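Local coordinates for protein Non-ribosomal peptide synthetase (Streptomyces halstedii, PDB 3WV4) that belongs to the non-ribosomal peptide synthetases and is built on the AMP-binding fold shared by the ANL superfamily, at residues Leu134-Ile138 / Leu157-Leu163; Lys209-Pro214 / Met398-Trp402; Leu229-Asp235 / Arg310-Asn314; Val274-Arg278 / Asp302-Ala306. One frame throughout, in Å; residues are numbered along the deposited sequence.

Interaction 1 of 4, residues Leu134-Ile138 / Leu157-Leu163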
loop_
_atom_site.group_PDB
_atom_site.type_symbol
_atom_site.label_atom_id
_atom_site.label_comp_id
_atom_site.label_asym_id
_atom_site.label_seq_id
_atom_site.Cartn_x
_atom_site.Cartn_y
_atom_site.Cartn_z
ATOM N N LEU A 134 16.347 -8.976 10.188
ATOM C CA LEU A 134 15.234 -9.936 10.286
ATOM C C LEU A 134 14.943 -10.346 11.714
ATOM O O LEU A 134 13.810 -10.242 12.165
ATOM C CB LEU A 134 15.520 -11.170 9.431
ATOM C CG LEU A 134 15.295 -10.805 7.957
ATOM C CD1 LEU A 134 16.007 -11.767 7.014
ATOM C CD2 LEU A 134 13.803 -10.780 7.654
ATOM N N ARG A 135 15.972 -10.751 12.459
ATOM C CA ARG A 135 15.727 -11.179 13.831
ATOM C C ARG A 135 15.057 -10.093 14.654
ATOM O O ARG A 135 14.170 -10.393 15.433
ATOM C CB ARG A 135 16.993 -11.721 14.567
ATOM C CG ARG A 135 18.060 -10.721 14.922
ATOM C CD ARG A 135 19.059 -11.332 15.930
ATOM N NE ARG A 135 19.113 -12.794 15.799
ATOM C CZ ARG A 135 19.979 -13.463 15.037
ATOM N NH1 ARG A 135 20.909 -12.827 14.319
ATOM N NH2 ARG A 135 19.929 -14.788 15.029
ATOM N N SER A 136 15.526 -8.853 14.535
ATOM C CA SER A 136 14.993 -7.720 15.313
ATOM C C SER A 136 13.521 -7.443 14.958
ATOM O O SER A 136 12.668 -7.305 15.829
ATOM C CB SER A 136 15.844 -6.467 15.033
ATOM O OG SER A 136 15.248 -5.315 15.585
ATOM N N VAL A 137 13.248 -7.384 13.664
ATOM C CA VAL A 137 11.914 -7.023 13.163
ATOM C C VAL A 137 10.930 -8.149 13.506
ATOM O O VAL A 137 9.857 -7.899 14.073
ATOM C CB VAL A 137 11.965 -6.720 11.648
ATOM C CG1 VAL A 137 10.570 -6.597 11.050
ATOM C CG2 VAL A 137 12.721 -5.420 11.412
ATOM N N ILE A 138 11.340 -9.390 13.264
ATOM C CA ILE A 138 10.487 -10.526 13.554
ATOM C C ILE A 138 10.143 -10.615 15.022
ATOM O O ILE A 138 8.976 -10.768 15.373
ATOM C CB ILE A 138 11.121 -11.831 13.054
ATOM C CG1 ILE A 138 11.149 -11.770 11.528
ATOM C CG2 ILE A 138 10.372 -13.057 13.579
ATOM C CD1 ILE A 138 11.665 -13.006 10.852
ATOM N N LEU A 157 15.614 -17.810 7.155
ATOM C CA LEU A 157 14.748 -17.329 8.232
ATOM C C LEU A 157 14.802 -18.166 9.479
ATOM O O LEU A 157 14.641 -17.621 10.567
ATOM C CB LEU A 157 13.282 -17.180 7.780
ATOM C CG LEU A 157 12.917 -15.895 7.033
ATOM C CD1 LEU A 157 14.024 -15.373 6.135
ATOM C CD2 LEU A 157 11.637 -16.103 6.236
ATOM N N ARG A 158 15.024 -19.471 9.335
ATOM C CA ARG A 158 15.140 -20.355 10.501
ATOM C C ARG A 158 16.397 -20.066 11.326
ATOM O O ARG A 158 16.424 -20.341 12.507
ATOM C CB ARG A 158 15.089 -21.848 10.111
ATOM C CG ARG A 158 13.689 -22.356 9.773
ATOM C CD ARG A 158 13.703 -23.646 8.945
ATOM N NE ARG A 158 12.374 -23.955 8.403
ATOM C CZ ARG A 158 12.125 -24.342 7.151
ATOM N NH1 ARG A 158 13.096 -24.485 6.255
ATOM N NH2 ARG A 158 10.888 -24.563 6.770
ATOM N N ASP A 159 17.426 -19.502 10.728
ATOM C CA ASP A 159 18.611 -19.108 11.509
ATOM C C ASP A 159 18.253 -17.971 12.484
ATOM O O ASP A 159 18.924 -17.796 13.510
ATOM C CB ASP A 159 19.770 -18.622 10.615
ATOM C CG ASP A 159 20.221 -19.662 9.580
ATOM O OD1 ASP A 159 20.126 -20.884 9.850
ATOM O OD2 ASP A 159 20.672 -19.238 8.484
ATOM N N VAL A 160 17.186 -17.212 12.183
ATOM C CA VAL A 160 16.940 -15.987 12.933
ATOM C C VAL A 160 15.699 -16.027 13.789
ATOM O O VAL A 160 15.436 -15.082 14.494
ATOM C CB VAL A 160 16.944 -14.728 12.037
ATOM C CG1 VAL A 160 18.183 -14.689 11.157
ATOM C CG2 VAL A 160 15.680 -14.628 11.183
ATOM N N THR A 161 14.938 -17.115 13.738
ATOM C CA THR A 161 13.784 -17.272 14.605
ATOM C C THR A 161 13.615 -18.756 14.860
ATOM O O THR A 161 14.075 -19.591 14.089
ATOM C CB THR A 161 12.464 -16.652 13.993
ATOM O OG1 THR A 161 11.370 -16.763 14.931
ATOM C CG2 THR A 161 12.036 -17.391 12.728
ATOM N N ASP A 162 12.958 -19.071 15.968
ATOM C CA ASP A 162 12.572 -20.426 16.299
ATOM C C ASP A 162 11.126 -20.697 15.925
ATOM O O ASP A 162 10.650 -21.825 16.056
ATOM C CB ASP A 162 12.781 -20.647 17.804
ATOM C CG ASP A 162 14.250 -20.424 18.228
ATOM O OD1 ASP A 162 15.160 -20.589 17.369
ATOM O OD2 ASP A 162 14.486 -20.033 19.399
ATOM N N LEU A 163 10.400 -19.666 15.501
ATOM C CA LEU A 163 9.014 -19.879 15.082
ATOM C C LEU A 163 9.010 -20.715 13.814
ATOM O O LEU A 163 9.988 -20.710 13.055
ATOM C CB LEU A 163 8.294 -18.553 14.840
ATOM C CG LEU A 163 8.254 -17.662 16.105
ATOM C CD1 LEU A 163 8.091 -16.190 15.709
ATOM C CD2 LEU A 163 7.226 -18.089 17.150
#
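Two successive beta-alpha-beta crossovers of a parallel alpha/beta layer meet here, where Leu134, Arg135 and Ile138 of helix 131-141 face Leu157, Val160 and Thr161 of helix 151-160 and the turn that follows. Val160 is the wedge: its CG2 branch comes within 3.9 Å of Leu134 CB, and its CB stands the same 3.9 Å from Arg135 CB. Arg135 then folds over Val160. Its chain bends at chi3 (27°), and the guanidinium lies across the valine with Val160 CG1 4.1 Å from the plane, near its rim, so a charged and exposed side chain roofs an apolar patch. Deeper in, Leu134 CD1 meets Leu157 CD1 at 4.2 Å. Ile138 crosses Thr161 at about a right angle, with CG2 resting on the threonine hydroxyl side. That hydroxyl is tied back into its own segment: Thr161 OG1 accepts from Leu163 N at 3.1 Å, an ST turn that leads into strand 165-167. Leu134 and Leu157 both reach Gln101 of strand 97-101, and Leu157 also touches Val146 and Ala148 of strand 145-148, so the two helices lie side by side on one face of this parallel sheet.

Interaction 2 of 4, residues Lys209-Pro214 / Met398-Trp402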
loop_
_atom_site.group_PDB
_atom_site.type_symbol
_atom_site.label_atom_id
_atom_site.label_comp_id
_atom_site.label_asym_id
_atom_site.label_seq_id
_atom_site.Cartn_x
_atom_site.Cartn_y
_atom_site.Cartn_z
ATOM N N LYS A 209 10.438 -0.526 14.294
ATOM C CA LYS A 209 9.370 0.467 14.414
ATOM C C LYS A 209 8.398 0.279 13.274
ATOM O O LYS A 209 8.771 0.432 12.144
ATOM C CB LYS A 209 9.976 1.864 14.369
ATOM C CG LYS A 209 8.959 2.921 14.723
ATOM C CD LYS A 209 9.518 4.342 14.817
ATOM C CE LYS A 209 9.714 4.959 13.453
ATOM N NZ LYS A 209 10.087 6.399 13.614
ATOM N N ALA A 210 7.167 -0.090 13.598
ATOM C CA ALA A 210 6.152 -0.358 12.637
ATOM C C ALA A 210 4.955 0.502 12.930
ATOM O O ALA A 210 4.568 0.658 14.091
ATOM C CB ALA A 210 5.737 -1.818 12.702
ATOM N N VAL A 211 4.345 1.031 11.888
ATOM C CA VAL A 211 3.031 1.639 12.049
ATOM C C VAL A 211 1.948 0.566 12.117
ATOM O O VAL A 211 1.941 -0.347 11.317
ATOM C CB VAL A 211 2.751 2.584 10.900
ATOM C CG1 VAL A 211 1.398 3.270 11.076
ATOM C CG2 VAL A 211 3.885 3.606 10.817
ATOM N N ALA A 212 1.070 0.686 13.100
ATOM C CA ALA A 212 0.001 -0.242 13.324
ATOM C C ALA A 212 -1.216 0.267 12.666
ATOM O O ALA A 212 -1.747 1.322 13.041
ATOM C CB ALA A 212 -0.275 -0.426 14.811
ATOM N N CYS A 213 -1.726 -0.523 11.723
ATOM C CA CYS A 213 -2.775 -0.044 10.866
ATOM C C CYS A 213 -4.015 -0.842 11.039
ATOM O O CYS A 213 -4.060 -2.023 10.621
ATOM C CB CYS A 213 -2.329 -0.112 9.395
ATOM S SG CYS A 213 -0.842 0.825 9.003
ATOM N N PRO A 214 -5.058 -0.221 11.589
ATOM C CA PRO A 214 -6.314 -0.910 11.694
ATOM C C PRO A 214 -7.062 -0.971 10.395
ATOM O O PRO A 214 -6.871 -0.149 9.535
ATOM C CB PRO A 214 -7.108 -0.059 12.710
ATOM C CG PRO A 214 -6.069 0.761 13.408
ATOM C CD PRO A 214 -5.098 1.055 12.303
ATOM N N MET A 398 -3.229 6.613 11.581
ATOM C CA MET A 398 -3.157 5.218 11.993
ATOM C C MET A 398 -3.045 5.143 13.506
ATOM O O MET A 398 -3.033 6.165 14.163
ATOM C CB MET A 398 -1.947 4.523 11.307
ATOM C CG MET A 398 -2.103 4.420 9.783
ATOM S SD MET A 398 -3.459 3.309 9.292
ATOM C CE MET A 398 -3.610 3.945 7.596
ATOM N N ALA A 399 -2.988 3.941 14.045
ATOM C CA ALA A 399 -3.103 3.727 15.467
ATOM C C ALA A 399 -1.822 3.951 16.299
ATOM O O ALA A 399 -1.876 3.645 17.444
ATOM C CB ALA A 399 -3.590 2.319 15.726
ATOM N N GLY A 400 -0.718 4.453 15.759
ATOM C CA GLY A 400 0.528 4.538 16.496
ATOM C C GLY A 400 1.521 3.507 15.956
ATOM O O GLY A 400 1.289 2.901 14.901
ATOM N N TYR A 401 2.636 3.337 16.679
ATOM C CA TYR A 401 3.636 2.355 16.367
ATOM C C TYR A 401 3.396 1.106 17.190
ATOM O O TYR A 401 2.957 1.196 18.325
ATOM C CB TYR A 401 5.031 2.910 16.645
ATOM C CG TYR A 401 5.312 4.189 15.888
ATOM C CD1 TYR A 401 5.419 4.185 14.503
ATOM C CD2 TYR A 401 5.435 5.398 16.547
ATOM C CE1 TYR A 401 5.673 5.353 13.796
ATOM C CE2 TYR A 401 5.692 6.578 15.856
ATOM C CZ TYR A 401 5.813 6.552 14.474
ATOM O OH TYR A 401 6.037 7.735 13.765
ATOM N N TRP A 402 3.685 -0.060 16.633
ATOM C CA TRP A 402 3.404 -1.302 17.312
ATOM C C TRP A 402 4.259 -1.431 18.618
ATOM O O TRP A 402 5.488 -1.375 18.561
ATOM C CB TRP A 402 3.696 -2.431 16.345
ATOM C CG TRP A 402 3.690 -3.805 16.903
ATOM C CD1 TRP A 402 4.767 -4.628 17.035
ATOM C CD2 TRP A 402 2.569 -4.527 17.384
ATOM N NE1 TRP A 402 4.383 -5.846 17.536
ATOM C CE2 TRP A 402 3.040 -5.794 17.800
ATOM C CE3 TRP A 402 1.198 -4.249 17.476
ATOM C CZ2 TRP A 402 2.201 -6.777 18.313
ATOM C CZ3 TRP A 402 0.345 -5.238 18.016
ATOM C CH2 TRP A 402 0.863 -6.484 18.430
#
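Ala210 O is held from two directions, by Trp402 N in a 2.8 Å hydrogen bond and by Tyr401 CA in a C-H...O contact at 3.0 Å. It opens a short beta bridge on strand 210-214, the second strand of a hairpin whose connecting loop, TSGSTAAPK, matches the glycine- and serine-rich signature loop of the ANL family. Ala212 N completes the bridge with an almost straight bond to Gly400 O (2.9 Å, 179°). Together the two bonds flank Val211 and Tyr401, which form a non-hydrogen-bonded antiparallel pair. A third bond, Ala399 N to Ala212 O at 3.1 Å, runs nearly along the C=O axis, beyond the bridge. Gly400 turns the loop at phi 108°, a backbone setting in which a CB would collide with the preceding carbonyl oxygen.

The side chains pack around this single bridge. Tyr401 offers one ring face to Lys209, whose CD sits 4.1 Å from the ring centroid, almost directly over the ring, a CH-pi contact made by the methylene chain; Ala210 O lies at the ring's edge. The phenol end goes elsewhere, its OH bonding Glu344, while the Trp402 indole leaves the contact and bonds Asp140 O through NE1. Val211 splits its branches: CG2 touches the Tyr401 ring at CE1, and CG1 packs on Met398 CB. At the far end Pro214 CG packs on Ala399 CB, and Met398, bent at chi2 (-67°), curls its sulfur onto Cys213, with SD 3.6 Å from Cys213 SG.

Interaction 3 of 4, residues Leu229-Asp235 / Arg310-Asn314; sequences LGYHAED and RMFTN
Arg310 clasps Asp235 side-on, NE to OD1 at 2.8 Å and NH2 to OD2 at 2.7 Å, in a two-pronged salt bridge whose carboxylate and guanidinium planes are only 17° apart. It fastens the start of strand 311-314, in the parallel part of the large sheet, to the loop leading from helix 215-229 into strand 236-239. Both carboxylate oxygens have further work: OD1 bonds Thr283 OG1, and OD2 also takes His232 N from its anti side, which braces the type I turn from His232 to Asp235.

The same Arg310 NH2 reaches Gly230 O at 3.0 Å. NH2 stands above the Gly230 carbonyl plane, whereas the oxygen lies in the plane of the guanidinium. Gly230, with positive phi, is where the chain leaves the helix. A water lying in that guanidinium plane accepts from Arg310 NH1 and donates to Leu229 O, so the arginine is bound along its edges. His232 NE2 lies over one guanidinium face, the two planes 23° apart.

Beyond the charges, packing takes over. Met311 bends at chi3 (-61°) to bring CE within 3.5 Å of Leu229 O, while its sulfur meets Leu229 CD2. The other leucine branch divides its contacts: Leu229 CD1 stands 4.1 Å from Thr313 CG2 and lies at the edge of the Tyr231 ring, in its plane.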
loop_
_atom_site.group_PDB
_atom_site.type_symbol
_atom_site.label_atom_id
_atom_site.label_comp_id
_atom_site.label_asym_id
_atom_site.label_seq_id
_atom_site.Cartn_x
_atom_site.Cartn_y
_atom_site.Cartn_z
ATOM N N LEU A 229 -7.990 10.387 -7.205
ATOM C CA LEU A 229 -7.307 9.852 -8.357
ATOM C C LEU A 229 -8.230 9.198 -9.359
ATOM O O LEU A 229 -7.948 9.210 -10.534
ATOM C CB LEU A 229 -6.282 8.798 -7.923
ATOM C CG LEU A 229 -5.074 9.280 -7.099
ATOM C CD1 LEU A 229 -4.053 8.148 -6.833
ATOM C CD2 LEU A 229 -4.404 10.480 -7.781
ATOM N N GLY A 230 -9.307 8.591 -8.896
ATOM C CA GLY A 230 -10.393 8.119 -9.795
ATOM C C GLY A 230 -10.037 6.872 -10.546
ATOM O O GLY A 230 -10.229 6.821 -11.744
ATOM N N TYR A 231 -9.422 5.885 -9.892
ATOM C CA TYR A 231 -9.269 4.575 -10.549
ATOM C C TYR A 231 -10.679 4.049 -10.807
ATOM O O TYR A 231 -11.583 4.380 -10.082
ATOM C CB TYR A 231 -8.537 3.533 -9.704
ATOM C CG TYR A 231 -7.036 3.692 -9.559
ATOM C CD1 TYR A 231 -6.521 4.724 -8.786
ATOM C CD2 TYR A 231 -6.133 2.760 -10.055
ATOM C CE1 TYR A 231 -5.186 4.856 -8.547
ATOM C CE2 TYR A 231 -4.729 2.910 -9.826
ATOM C CZ TYR A 231 -4.270 3.955 -9.044
ATOM O OH TYR A 231 -2.860 4.218 -8.784
ATOM N N HIS A 232 -10.849 3.269 -11.862
ATOM C CA HIS A 232 -12.151 2.661 -12.161
ATOM C C HIS A 232 -11.951 1.248 -12.726
ATOM O O HIS A 232 -10.813 0.803 -12.953
ATOM C CB HIS A 232 -12.993 3.545 -13.068
ATOM C CG HIS A 232 -12.331 3.896 -14.352
ATOM N ND1 HIS A 232 -12.273 3.030 -15.421
ATOM C CD2 HIS A 232 -11.683 5.023 -14.744
ATOM C CE1 HIS A 232 -11.632 3.608 -16.423
ATOM N NE2 HIS A 232 -11.246 4.812 -16.034
ATOM N N ALA A 233 -13.068 0.554 -12.902
ATOM C CA ALA A 233 -13.060 -0.879 -13.168
ATOM C C ALA A 233 -12.360 -1.270 -14.450
ATOM O O ALA A 233 -11.882 -2.362 -14.559
ATOM C CB ALA A 233 -14.499 -1.433 -13.160
ATOM N N GLU A 234 -12.351 -0.398 -15.442
ATOM C CA GLU A 234 -11.636 -0.661 -16.647
ATOM C C GLU A 234 -10.138 -0.260 -16.599
ATOM O O GLU A 234 -9.488 -0.374 -17.591
ATOM C CB GLU A 234 -12.374 0.018 -17.807
ATOM C CG GLU A 234 -13.713 -0.723 -18.089
ATOM C CD GLU A 234 -14.542 -0.159 -19.234
ATOM O OE1 GLU A 234 -14.904 1.050 -19.211
ATOM O OE2 GLU A 234 -14.878 -0.956 -20.158
ATOM N N ASP A 235 -9.599 0.240 -15.477
ATOM C CA ASP A 235 -8.163 0.555 -15.433
ATOM C C ASP A 235 -7.342 -0.706 -15.309
ATOM O O ASP A 235 -7.801 -1.716 -14.903
ATOM C CB ASP A 235 -7.800 1.523 -14.331
ATOM C CG ASP A 235 -8.134 2.959 -14.685
ATOM O OD1 ASP A 235 -7.722 3.418 -15.778
ATOM O OD2 ASP A 235 -8.801 3.654 -13.848
ATOM N N ARG A 310 -2.756 6.693 -18.889
ATOM C CA ARG A 310 -3.475 7.912 -18.572
ATOM C C ARG A 310 -3.048 8.622 -17.284
ATOM O O ARG A 310 -3.379 9.806 -17.074
ATOM C CB ARG A 310 -4.989 7.646 -18.569
ATOM C CG ARG A 310 -5.560 7.001 -17.307
ATOM C CD ARG A 310 -7.070 6.709 -17.499
ATOM N NE ARG A 310 -7.659 6.180 -16.278
ATOM C CZ ARG A 310 -8.118 6.932 -15.258
ATOM N NH1 ARG A 310 -8.117 8.237 -15.318
ATOM N NH2 ARG A 310 -8.623 6.373 -14.196
ATOM N N MET A 311 -2.321 7.948 -16.407
ATOM C CA MET A 311 -1.866 8.606 -15.161
ATOM C C MET A 311 -0.640 7.959 -14.594
ATOM O O MET A 311 -0.530 6.726 -14.601
ATOM C CB MET A 311 -2.949 8.567 -14.073
ATOM C CG MET A 311 -2.712 9.522 -12.912
ATOM S SD MET A 311 -4.079 9.535 -11.730
ATOM C CE MET A 311 -5.421 10.107 -12.788
ATOM N N PHE A 312 0.292 8.808 -14.175
ATOM C CA PHE A 312 1.408 8.465 -13.354
ATOM C C PHE A 312 1.209 9.108 -11.988
ATOM O O PHE A 312 0.920 10.317 -11.914
ATOM C CB PHE A 312 2.701 9.044 -13.908
ATOM C CG PHE A 312 3.059 8.507 -15.236
ATOM C CD1 PHE A 312 3.649 7.260 -15.358
ATOM C CD2 PHE A 312 2.778 9.240 -16.396
ATOM C CE1 PHE A 312 3.967 6.746 -16.609
ATOM C CE2 PHE A 312 3.086 8.714 -17.659
ATOM C CZ PHE A 312 3.680 7.451 -17.762
ATOM N N THR A 313 1.398 8.324 -10.933
ATOM C CA THR A 313 1.267 8.847 -9.604
ATOM C C THR A 313 2.603 8.676 -8.858
ATOM O O THR A 313 3.141 7.588 -8.770
ATOM C CB THR A 313 0.100 8.210 -8.840
ATOM O OG1 THR A 313 0.300 6.830 -8.643
ATOM C CG2 THR A 313 -1.122 8.327 -9.625
ATOM N N ASN A 314 3.068 9.767 -8.283
ATOM C CA ASN A 314 4.349 9.805 -7.670
ATOM C C ASN A 314 4.152 10.110 -6.210
ATOM O O ASN A 314 3.580 11.154 -5.845
ATOM C CB ASN A 314 5.234 10.871 -8.306
ATOM C CG ASN A 314 6.658 10.836 -7.752
ATOM O OD1 ASN A 314 7.380 9.866 -7.954
ATOM N ND2 ASN A 314 7.059 11.881 -7.083
HETATM O O HOH W 1 -8.907 9.806 -13.134
#

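Interaction 4 of 4, residues Val274-Arg278 / Asp302-Ala306; sequences VKSLR and DPEGA
A single carbonyl oxygen, Gly305 O, sits in the fork of the Arg278 guanidinium and accepts from two of its nitrogens, NE at 2.9 Å and NH2 at 3.1 Å. The NH2 bond falls on a lone pair in the carbonyl plane, whereas NE approaches tilted out of that plane. NH2 has a second task, a 2.6 Å salt bridge to Asp302 OD2. The two groups do not lie flat against each other: the carboxylate oxygen is in the guanidinium plane, but NH2 stands above the carboxylate, and the two planes are 63° apart. Arg278 gets there by extending CG opposite the backbone N (chi1 173°) and then kinking at chi3, which brings the guanidinium round onto the 302-306 loop.

Glu304 closes over the result. Its CB lies 3.4 Å above one guanidinium face, with Val274 O over the opposite face, and its carboxylate stacks roughly parallel to the guanidinium. OE1 remains a long 4.0 Å from NH1 and well out of plane, which makes it a neighbour in charge alone. The arginine probably offsets the charges of both Asp302 and Glu304.

Beneath this network Val274 CG1 touches both Asp302 OD2 and Gly305 O, while Ala306 CB rests 4.1 Å from Leu277 CB. Asp302 OD1 bonds Glu304 N at 3.1 Å, so an Asx turn reinforces the type I turn from Asp302 to Gly305. That doubly braced turn sits on the return leg of the beta-alpha-beta crossover from strand 284-287 through helix 289-300 to strand 311-314.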
loop_
_atom_site.group_PDB
_atom_site.type_symbol
_atom_site.label_atom_id
_atom_site.label_comp_id
_atom_site.label_asym_id
_atom_site.label_seq_id
_atom_site.Cartn_x
_atom_site.Cartn_y
_atom_site.Cartn_z
ATOM N N VAL A 274 8.807 -0.672 -21.571
ATOM C CA VAL A 274 7.851 0.029 -22.445
ATOM C C VAL A 274 6.895 -0.931 -23.173
ATOM O O VAL A 274 5.687 -0.670 -23.307
ATOM C CB VAL A 274 8.544 0.901 -23.499
ATOM C CG1 VAL A 274 7.505 1.586 -24.388
ATOM C CG2 VAL A 274 9.439 1.945 -22.825
ATOM N N LYS A 275 7.458 -2.030 -23.624
ATOM C CA LYS A 275 6.710 -3.095 -24.239
ATOM C C LYS A 275 5.701 -3.696 -23.256
ATOM O O LYS A 275 4.496 -3.762 -23.537
ATOM C CB LYS A 275 7.691 -4.167 -24.712
ATOM C CG LYS A 275 7.101 -5.219 -25.631
ATOM C CD LYS A 275 8.091 -6.358 -25.800
ATOM C CE LYS A 275 7.699 -7.239 -26.955
ATOM N NZ LYS A 275 8.659 -8.369 -27.121
ATOM N N SER A 276 6.180 -4.112 -22.095
ATOM C CA SER A 276 5.287 -4.614 -21.055
ATOM C C SER A 276 4.091 -3.671 -20.832
ATOM O O SER A 276 2.954 -4.114 -20.717
ATOM C CB SER A 276 6.055 -4.812 -19.749
ATOM O OG SER A 276 7.415 -5.104 -20.023
ATOM N N LEU A 277 4.356 -2.374 -20.749
ATOM C CA LEU A 277 3.294 -1.433 -20.502
ATOM C C LEU A 277 2.266 -1.463 -21.587
ATOM O O LEU A 277 1.075 -1.554 -21.304
ATOM C CB LEU A 277 3.836 -0.016 -20.366
ATOM C CG LEU A 277 4.643 0.127 -19.065
ATOM C CD1 LEU A 277 5.512 1.387 -19.078
ATOM C CD2 LEU A 277 3.657 0.240 -17.920
ATOM N N ARG A 278 2.736 -1.356 -22.819
ATOM C CA ARG A 278 1.866 -1.322 -23.992
ATOM C C ARG A 278 1.079 -2.610 -24.130
ATOM O O ARG A 278 -0.151 -2.603 -24.310
ATOM C CB ARG A 278 2.675 -1.019 -25.272
ATOM C CG ARG A 278 1.874 -1.140 -26.593
ATOM C CD ARG A 278 2.756 -1.146 -27.847
ATOM N NE ARG A 278 3.986 -0.395 -27.585
ATOM C CZ ARG A 278 5.224 -0.888 -27.631
ATOM N NH1 ARG A 278 5.471 -2.147 -27.993
ATOM N NH2 ARG A 278 6.230 -0.079 -27.338
ATOM N N ASP A 302 11.824 3.407 -28.227
ATOM C CA ASP A 302 10.609 2.723 -28.664
ATOM C C ASP A 302 9.479 3.681 -29.110
ATOM O O ASP A 302 8.653 4.109 -28.286
ATOM C CB ASP A 302 10.145 1.773 -27.544
ATOM C CG ASP A 302 9.015 0.845 -27.980
ATOM O OD1 ASP A 302 8.331 1.155 -28.984
ATOM O OD2 ASP A 302 8.787 -0.178 -27.305
ATOM N N PRO A 303 9.401 3.971 -30.432
ATOM C CA PRO A 303 8.430 4.944 -30.978
ATOM C C PRO A 303 6.949 4.458 -31.041
ATOM O O PRO A 303 6.064 5.224 -31.438
ATOM C CB PRO A 303 8.983 5.217 -32.383
ATOM C CG PRO A 303 9.601 3.910 -32.781
ATOM C CD PRO A 303 10.081 3.235 -31.520
ATOM N N GLU A 304 6.689 3.215 -30.644
ATOM C CA GLU A 304 5.315 2.688 -30.542
ATOM C C GLU A 304 4.629 3.137 -29.264
ATOM O O GLU A 304 3.418 3.038 -29.172
ATOM C CB GLU A 304 5.300 1.157 -30.583
ATOM C CG GLU A 304 5.088 0.626 -31.978
ATOM C CD GLU A 304 5.174 -0.882 -32.022
ATOM O OE1 GLU A 304 4.175 -1.548 -31.714
ATOM O OE2 GLU A 304 6.266 -1.383 -32.329
ATOM N N GLY A 305 5.433 3.568 -28.284
ATOM C CA GLY A 305 4.950 4.179 -27.035
ATOM C C GLY A 305 4.151 3.264 -26.121
ATOM O O GLY A 305 4.339 2.047 -26.086
ATOM N N ALA A 306 3.260 3.877 -25.346
ATOM C CA ALA A 306 2.276 3.120 -24.600
ATOM C C ALA A 306 1.078 4.046 -24.463
ATOM O O ALA A 306 0.814 4.632 -23.415
ATOM C CB ALA A 306 2.824 2.649 -23.269
#

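How the interactions relate
From the N terminus, interaction 1 comes first and is complete before the others begin: it closes a loop of 18 residues between consecutive crossover helices. The remaining three nest without crossing. Interaction 2 opens at 209-214 and closes at 398-402, joining the signature-loop hairpin to the segment ahead of helix 405-411. Inside it, interaction 3 ties the loop between helix 215-229 and strand 236-239 to strand 311-314 of the large sheet, and inside that, interaction 4 joins helix 273-280 to the loop 302-306. The last two have centres 18 Å apart on the same side of the chain's centre; interactions 1 and 4 are separated by 42 Å, centre to centre.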